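Local coordinates for LPXTG cell wall surface protein (Streptococcus gordonii, PDB 4IGB) that is a cell-wall-anchored surface protein, probably an adhesin, of which this chain holds the N-terminal N1 and N2 domains, at residues B[168-179]-B[267-278]. Sequence-based numbering, arbitrary orientation.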
ATOM      1  N   LYS B 168     -14.114 -23.129 -16.086  1.00 22.60           N
ATOM      2  CA  LYS B 168     -13.018 -23.574 -16.931  1.00 26.49           C
ATOM      3  C   LYS B 168     -13.296 -23.315 -18.393  1.00 27.92           C
ATOM      4  O   LYS B 168     -12.951 -24.136 -19.244  1.00 32.23           O
ATOM      5  CB  LYS B 168     -12.758 -25.069 -16.719  1.00 17.23           C
ATOM      6  CG  LYS B 168     -12.390 -25.432 -15.296  1.00 24.25           C
ATOM      7  CD  LYS B 168     -12.420 -26.946 -15.098  1.00 33.40           C
ATOM      8  CE  LYS B 168     -12.124 -27.321 -13.663  1.00 37.54           C
ATOM      9  NZ  LYS B 168     -12.301 -28.784 -13.457  1.00 58.26           N
ATOM     10  N   ALA B 169     -13.915 -22.177 -18.687  1.00 25.37           N
ATOM     11  CA  ALA B 169     -14.181 -21.773 -20.068  1.00 20.86           C
ATOM     12  C   ALA B 169     -13.176 -20.736 -20.585  1.00 30.56           C
ATOM     13  O   ALA B 169     -12.757 -20.777 -21.749  1.00 26.66           O
ATOM     14  CB  ALA B 169     -15.593 -21.239 -20.192  1.00 22.04           C
ATOM     15  N   PHE B 170     -12.803 -19.792 -19.726  1.00 25.91           N
ATOM     16  CA  PHE B 170     -11.791 -18.794 -20.073  1.00 21.72           C
ATOM     17  C   PHE B 170     -10.853 -18.641 -18.889  1.00 25.43           C
ATOM     18  O   PHE B 170     -11.298 -18.690 -17.742  1.00 20.97           O
ATOM     19  CB  PHE B 170     -12.413 -17.405 -20.316  1.00 21.59           C
ATOM     20  CG  PHE B 170     -13.433 -17.346 -21.424  1.00 24.60           C
ATOM     21  CD1 PHE B 170     -13.093 -16.849 -22.668  1.00 22.56           C
ATOM     22  CD2 PHE B 170     -14.737 -17.731 -21.204  1.00 20.17           C
ATOM     23  CE1 PHE B 170     -14.018 -16.772 -23.677  1.00 25.21           C
ATOM     24  CE2 PHE B 170     -15.669 -17.656 -22.206  1.00 33.21           C
ATOM     25  CZ  PHE B 170     -15.309 -17.180 -23.450  1.00 28.22           C
ATOM     26  N   TRP B 171      -9.566 -18.419 -19.142  1.00 18.94           N
ATOM     27  CA  TRP B 171      -8.721 -17.890 -18.073  1.00 18.73           C
ATOM     28  C   TRP B 171      -8.757 -16.366 -18.181  1.00 29.50           C
ATOM     29  O   TRP B 171      -9.093 -15.826 -19.242  1.00 24.00           O
ATOM     30  CB  TRP B 171      -7.290 -18.454 -18.094  1.00 16.95           C
ATOM     31  CG  TRP B 171      -6.481 -18.225 -19.362  1.00 23.78           C
ATOM     32  CD1 TRP B 171      -6.533 -18.959 -20.510  1.00 21.13           C
ATOM     33  CD2 TRP B 171      -5.465 -17.224 -19.573  1.00 23.18           C
ATOM     34  NE1 TRP B 171      -5.619 -18.474 -21.426  1.00 20.88           N
ATOM     35  CE2 TRP B 171      -4.958 -17.409 -20.875  1.00 25.01           C
ATOM     36  CE3 TRP B 171      -4.947 -16.185 -18.788  1.00 25.22           C
ATOM     37  CZ2 TRP B 171      -3.966 -16.586 -21.416  1.00 26.95           C
ATOM     38  CZ3 TRP B 171      -3.958 -15.375 -19.323  1.00 25.85           C
ATOM     39  CH2 TRP B 171      -3.476 -15.584 -20.624  1.00 32.04           C
ATOM     40  N   ILE B 172      -8.446 -15.674 -17.089  1.00 19.58           N
ATOM     41  CA  ILE B 172      -8.611 -14.232 -17.077  1.00 20.72           C
ATOM     42  C   ILE B 172      -7.294 -13.501 -16.843  1.00 22.21           C
ATOM     43  O   ILE B 172      -6.351 -14.045 -16.263  1.00 22.25           O
ATOM     44  CB  ILE B 172      -9.643 -13.784 -16.021  1.00 22.36           C
ATOM     45  CG1 ILE B 172      -9.072 -13.974 -14.607  1.00 25.47           C
ATOM     46  CG2 ILE B 172     -10.963 -14.529 -16.218  1.00 17.86           C
ATOM     47  CD1 ILE B 172     -10.024 -13.550 -13.494  1.00 22.55           C
ATOM     48  N   ASP B 173      -7.259 -12.261 -17.312  1.00 20.53           N
ATOM     49  CA  ASP B 173      -6.160 -11.352 -17.077  1.00 25.34           C
ATOM     50  C   ASP B 173      -6.791 -10.028 -16.671  1.00 23.30           C
ATOM     51  O   ASP B 173      -7.408  -9.351 -17.487  1.00 19.58           O
ATOM     52  CB  ASP B 173      -5.303 -11.207 -18.341  1.00 18.70           C
ATOM     53  CG  ASP B 173      -4.141 -10.226 -18.164  1.00 25.05           C
ATOM     54  OD1 ASP B 173      -3.335 -10.086 -19.107  1.00 32.11           O
ATOM     55  OD2 ASP B 173      -4.027  -9.591 -17.097  1.00 22.29           O
ATOM     56  N   ALA B 174      -6.669  -9.689 -15.397  1.00 20.85           N
ATOM     57  CA  ALA B 174      -7.238  -8.449 -14.888  1.00 19.60           C
ATOM     58  C   ALA B 174      -6.157  -7.408 -14.669  1.00 18.45           C
ATOM     59  O   ALA B 174      -5.197  -7.645 -13.937  1.00 22.23           O
ATOM     60  CB  ALA B 174      -8.006  -8.703 -13.582  1.00 20.17           C
ATOM     61  N   ASP B 175      -6.335  -6.254 -15.302  1.00 18.89           N
ATOM     62  CA  ASP B 175      -5.432  -5.115 -15.181  1.00 20.01           C
ATOM     63  C   ASP B 175      -6.121  -4.092 -14.276  1.00 23.14           C
ATOM     64  O   ASP B 175      -7.184  -3.578 -14.603  1.00 23.80           O
ATOM     65  CB  ASP B 175      -5.151  -4.548 -16.578  1.00 19.70           C
ATOM     66  CG  ASP B 175      -4.168  -3.398 -16.577  1.00 19.09           C
ATOM     67  OD1 ASP B 175      -4.182  -2.578 -15.640  1.00 20.91           O
ATOM     68  OD2 ASP B 175      -3.372  -3.311 -17.541  1.00 27.77           O
ATOM     69  N   VAL B 176      -5.510  -3.810 -13.131  1.00 19.96           N
ATOM     70  CA  VAL B 176      -6.197  -3.132 -12.048  1.00 10.85           C
ATOM     71  C   VAL B 176      -5.320  -2.052 -11.433  1.00 23.22           C
ATOM     72  O   VAL B 176      -4.100  -2.197 -11.317  1.00 18.00           O
ATOM     73  CB  VAL B 176      -6.586  -4.130 -10.934  1.00 17.66           C
ATOM     74  CG1 VAL B 176      -7.510  -3.480  -9.943  1.00 17.28           C
ATOM     75  CG2 VAL B 176      -7.239  -5.412 -11.525  1.00 10.08           C
ATOM     76  N   THR B 177      -5.942  -0.959 -11.029  1.00 13.77           N
ATOM     77  CA  THR B 177      -5.212   0.094 -10.355  1.00 13.38           C
ATOM     78  C   THR B 177      -5.848   0.306  -8.989  1.00 18.09           C
ATOM     79  O   THR B 177      -7.051   0.534  -8.886  1.00 18.10           O
ATOM     80  CB  THR B 177      -5.242   1.383 -11.175  1.00 13.36           C
ATOM     81  OG1 THR B 177      -4.620   1.141 -12.437  1.00 17.11           O
ATOM     82  CG2 THR B 177      -4.513   2.536 -10.441  1.00 14.85           C
ATOM     83  N   ALA B 178      -5.038   0.184  -7.940  1.00 16.06           N
ATOM     84  CA  ALA B 178      -5.491   0.450  -6.594  1.00 15.56           C
ATOM     85  C   ALA B 178      -4.835   1.735  -6.145  1.00 17.11           C
ATOM     86  O   ALA B 178      -3.679   2.010  -6.476  1.00 14.32           O
ATOM     87  CB  ALA B 178      -5.109  -0.697  -5.658  1.00 15.27           C
ATOM     88  N   GLU B 179      -5.572   2.523  -5.378  1.00 20.07           N
ATOM     89  CA  GLU B 179      -5.064   3.801  -4.913  1.00 13.51           C
ATOM     90  C   GLU B 179      -5.692   4.128  -3.579  1.00 16.06           C
ATOM     91  O   GLU B 179      -6.888   3.911  -3.381  1.00 18.41           O
ATOM     92  CB  GLU B 179      -5.379   4.918  -5.921  1.00 14.80           C
ATOM     93  CG  GLU B 179      -4.839   6.281  -5.500  1.00 21.47           C
ATOM     94  CD  GLU B 179      -5.384   7.431  -6.344  1.00 32.29           C
ATOM     95  OE1 GLU B 179      -5.711   7.223  -7.519  1.00 45.77           O
ATOM     96  OE2 GLU B 179      -5.500   8.552  -5.823  1.00 46.16           O
ATOM     97  N   ASN B 267       0.948   6.584  -3.796  1.00 13.69           N
ATOM     98  CA  ASN B 267      -0.241   6.074  -3.125  1.00 13.72           C
ATOM     99  C   ASN B 267      -1.022   5.117  -4.039  1.00 17.69           C
ATOM    100  O   ASN B 267      -2.139   4.708  -3.725  1.00 17.12           O
ATOM    101  CB  ASN B 267      -1.130   7.230  -2.675  1.00 15.34           C
ATOM    102  CG  ASN B 267      -1.591   8.111  -3.852  1.00 21.69           C
ATOM    103  OD1 ASN B 267      -0.849   8.323  -4.805  1.00 21.85           O
ATOM    104  ND2 ASN B 267      -2.815   8.606  -3.783  1.00 16.31           N
ATOM    105  N   SER B 268      -0.440   4.764  -5.180  1.00 15.07           N
ATOM    106  CA  SER B 268      -1.110   3.827  -6.078  1.00 15.54           C
ATOM    107  C   SER B 268      -0.221   2.732  -6.650  1.00 12.23           C
ATOM    108  O   SER B 268       1.012   2.788  -6.593  1.00 18.24           O
ATOM    109  CB  SER B 268      -1.771   4.572  -7.244  1.00 18.82           C
ATOM    110  OG  SER B 268      -0.780   5.170  -8.033  1.00 29.56           O
ATOM    111  N   MET B 269      -0.871   1.752  -7.253  1.00 18.57           N
ATOM    112  CA  MET B 269      -0.163   0.676  -7.922  1.00 16.43           C
ATOM    113  C   MET B 269      -1.056   0.124  -9.020  1.00 19.68           C
ATOM    114  O   MET B 269      -2.241  -0.137  -8.791  1.00 16.76           O
ATOM    115  CB  MET B 269       0.197  -0.434  -6.921  1.00 16.60           C
ATOM    116  CG  MET B 269       1.247  -1.423  -7.421  1.00 31.53           C
ATOM    117  SD  MET B 269       1.908  -2.541  -6.135  1.00 29.98           S
ATOM    118  CE  MET B 269       2.333  -1.416  -4.818  1.00 19.70           C
ATOM    119  N   ASN B 270      -0.493  -0.030 -10.215  1.00 11.76           N
ATOM    120  CA  ASN B 270      -1.207  -0.681 -11.312  1.00 13.90           C
ATOM    121  C   ASN B 270      -0.702  -2.114 -11.392  1.00 14.77           C
ATOM    122  O   ASN B 270       0.373  -2.374 -11.923  1.00 21.49           O
ATOM    123  CB  ASN B 270      -0.977   0.082 -12.623  1.00 15.07           C
ATOM    124  CG  ASN B 270      -1.657  -0.566 -13.828  1.00 19.21           C
ATOM    125  OD1 ASN B 270      -1.395  -0.236 -14.990  1.00 18.95           O
ATOM    126  ND2 ASN B 270      -2.535  -1.507 -13.543  1.00 12.74           N
ATOM    127  N   PHE B 271      -1.460  -3.034 -10.813  1.00 16.80           N
ATOM    128  CA  PHE B 271      -1.090  -4.446 -10.796  1.00 11.05           C
ATOM    129  C   PHE B 271      -1.983  -5.229 -11.729  1.00 18.67           C
ATOM    130  O   PHE B 271      -2.888  -4.684 -12.359  1.00 22.85           O
ATOM    131  CB  PHE B 271      -1.175  -5.029  -9.377  1.00 13.43           C
ATOM    132  CG  PHE B 271      -2.585  -5.087  -8.821  1.00 16.48           C
ATOM    133  CD1 PHE B 271      -3.170  -3.963  -8.260  1.00 19.46           C
ATOM    134  CD2 PHE B 271      -3.323  -6.269  -8.865  1.00 13.21           C
ATOM    135  CE1 PHE B 271      -4.469  -4.016  -7.741  1.00 15.22           C
ATOM    136  CE2 PHE B 271      -4.614  -6.329  -8.347  1.00 16.23           C
ATOM    137  CZ  PHE B 271      -5.186  -5.204  -7.783  1.00 14.20           C
ATOM    138  N   GLY B 272      -1.718  -6.521 -11.826  1.00 14.97           N
ATOM    139  CA  GLY B 272      -2.504  -7.379 -12.677  1.00 17.66           C
ATOM    140  C   GLY B 272      -2.490  -8.762 -12.062  1.00 19.63           C
ATOM    141  O   GLY B 272      -1.693  -9.047 -11.166  1.00 19.96           O
ATOM    142  N   TYR B 273      -3.393  -9.609 -12.525  1.00 16.65           N
ATOM    143  CA  TYR B 273      -3.467 -10.981 -12.066  1.00 18.14           C
ATOM    144  C   TYR B 273      -3.966 -11.799 -13.224  1.00 20.06           C
ATOM    145  O   TYR B 273      -4.920 -11.399 -13.899  1.00 24.27           O
ATOM    146  CB  TYR B 273      -4.459 -11.105 -10.912  1.00 18.51           C
ATOM    147  CG  TYR B 273      -4.680 -12.535 -10.435  1.00 20.31           C
ATOM    148  CD1 TYR B 273      -3.794 -13.138  -9.545  1.00 19.35           C
ATOM    149  CD2 TYR B 273      -5.780 -13.274 -10.866  1.00 19.26           C
ATOM    150  CE1 TYR B 273      -3.989 -14.446  -9.105  1.00 19.18           C
ATOM    151  CE2 TYR B 273      -5.990 -14.581 -10.423  1.00 23.82           C
ATOM    152  CZ  TYR B 273      -5.087 -15.162  -9.551  1.00 25.99           C
ATOM    153  OH  TYR B 273      -5.292 -16.450  -9.109  1.00 23.79           O
ATOM    154  N   SER B 274      -3.335 -12.937 -13.479  1.00 19.31           N
ATOM    155  CA  SER B 274      -3.894 -13.854 -14.468  1.00 20.37           C
ATOM    156  C   SER B 274      -4.049 -15.248 -13.873  1.00 24.62           C
ATOM    157  O   SER B 274      -3.245 -15.670 -13.037  1.00 23.01           O
ATOM    158  CB  SER B 274      -3.092 -13.867 -15.775  1.00 14.22           C
ATOM    159  OG  SER B 274      -1.799 -14.412 -15.604  1.00 23.01           O
ATOM    160  N   SER B 275      -5.099 -15.938 -14.300  1.00 20.06           N
ATOM    161  CA  SER B 275      -5.500 -17.198 -13.679  1.00 26.82           C
ATOM    162  C   SER B 275      -5.135 -18.391 -14.534  1.00 21.11           C
ATOM    163  O   SER B 275      -4.672 -18.256 -15.666  1.00 22.13           O
ATOM    164  CB  SER B 275      -7.018 -17.231 -13.443  1.00 17.21           C
ATOM    165  OG  SER B 275      -7.725 -17.395 -14.670  1.00 18.56           O
ATOM    166  N   THR B 276      -5.362 -19.567 -13.971  1.00 27.22           N
ATOM    167  CA  THR B 276      -5.370 -20.799 -14.737  1.00 23.20           C
ATOM    168  C   THR B 276      -6.821 -21.003 -15.177  1.00 25.18           C
ATOM    169  O   THR B 276      -7.640 -20.084 -15.092  1.00 21.17           O
ATOM    170  CB  THR B 276      -4.941 -21.959 -13.849  1.00 17.74           C
ATOM    171  OG1 THR B 276      -5.889 -22.102 -12.786  1.00 19.96           O
ATOM    172  CG2 THR B 276      -3.578 -21.664 -13.236  1.00 18.34           C
ATOM    173  N   GLU B 277      -7.149 -22.200 -15.637  1.00 19.66           N
ATOM    174  CA  GLU B 277      -8.517 -22.505 -16.028  1.00 21.71           C
ATOM    175  C   GLU B 277      -9.419 -22.355 -14.817  1.00 25.13           C
ATOM    176  O   GLU B 277     -10.629 -22.199 -14.958  1.00 23.60           O
ATOM    177  CB  GLU B 277      -8.627 -23.936 -16.556  1.00 20.56           C
ATOM    178  CG  GLU B 277      -8.310 -24.966 -15.492  1.00 23.89           C
ATOM    179  CD  GLU B 277      -8.434 -26.406 -15.979  1.00 36.07           C
ATOM    180  OE1 GLU B 277      -8.813 -26.631 -17.148  1.00 28.43           O
ATOM    181  OE2 GLU B 277      -8.147 -27.312 -15.170  1.00 42.92           O
ATOM    182  N   THR B 278      -8.838 -22.424 -13.622  1.00 20.88           N
ATOM    183  CA  THR B 278      -9.623 -22.195 -12.413  1.00 23.78           C
ATOM    184  C   THR B 278      -8.782 -21.897 -11.176  1.00 28.56           C
ATOM    185  O   THR B 278      -8.323 -22.807 -10.494  1.00 22.66           O
ATOM    186  CB  THR B 278     -10.632 -23.359 -12.116  1.00 32.22           C
ATOM    187  OG1 THR B 278     -11.365 -23.069 -10.916  1.00 35.23           O
ATOM    188  CG2 THR B 278      -9.915 -24.706 -11.954  1.00 30.09           C
TER
HETATM  189  O   HOH W   1     -12.982 -21.364 -14.092  1.00 29.27           O
HETATM  190  O   HOH W   2      -4.371  10.997  -5.323  1.00 23.61           O
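V176 covers one face of the F271 ring, its CB 3.9 Å from the ring centroid in a CH-pi contact offset toward the rim, while the methyl of A178 meets the ring's edge at CE1. In F271, chi1 66° sets CG between the backbone N and the carbonyl carbon, bringing the end of the ring alongside V176. At the indole of W171, S274 CB sits near the ring plane, 4.0 Å from CZ3. The carboxylate of D175 and the amide of N270 are turned 32° apart; N270 ND2 donates an almost straight 2.9 Å bond to the syn side of D175 OD1, tilted out of the carboxylate plane, and a second, 2.8 Å long, to V176 O from above the carbonyl plane. K214 salt-bridges D175 OD2 and hydrogen-bonds N270 OD1, which, with the two ND2 bonds, holds the amide's rotation. These residues belong to central antiparallel strands of the N-terminal domain's large sheet, 170-182 lying between 103-118 and 268-274. Hydrogen-bonded pairs A174-Y273, V176-F271 and A178-M269 put their side chains on the buried face, where V176 also meets L109 and F111. Past the strand end of 268-274, S275 OG replaces a backbone acceptor: it takes the I172 N-H at 3.1 Å and donates to T276 O at 2.7 Å.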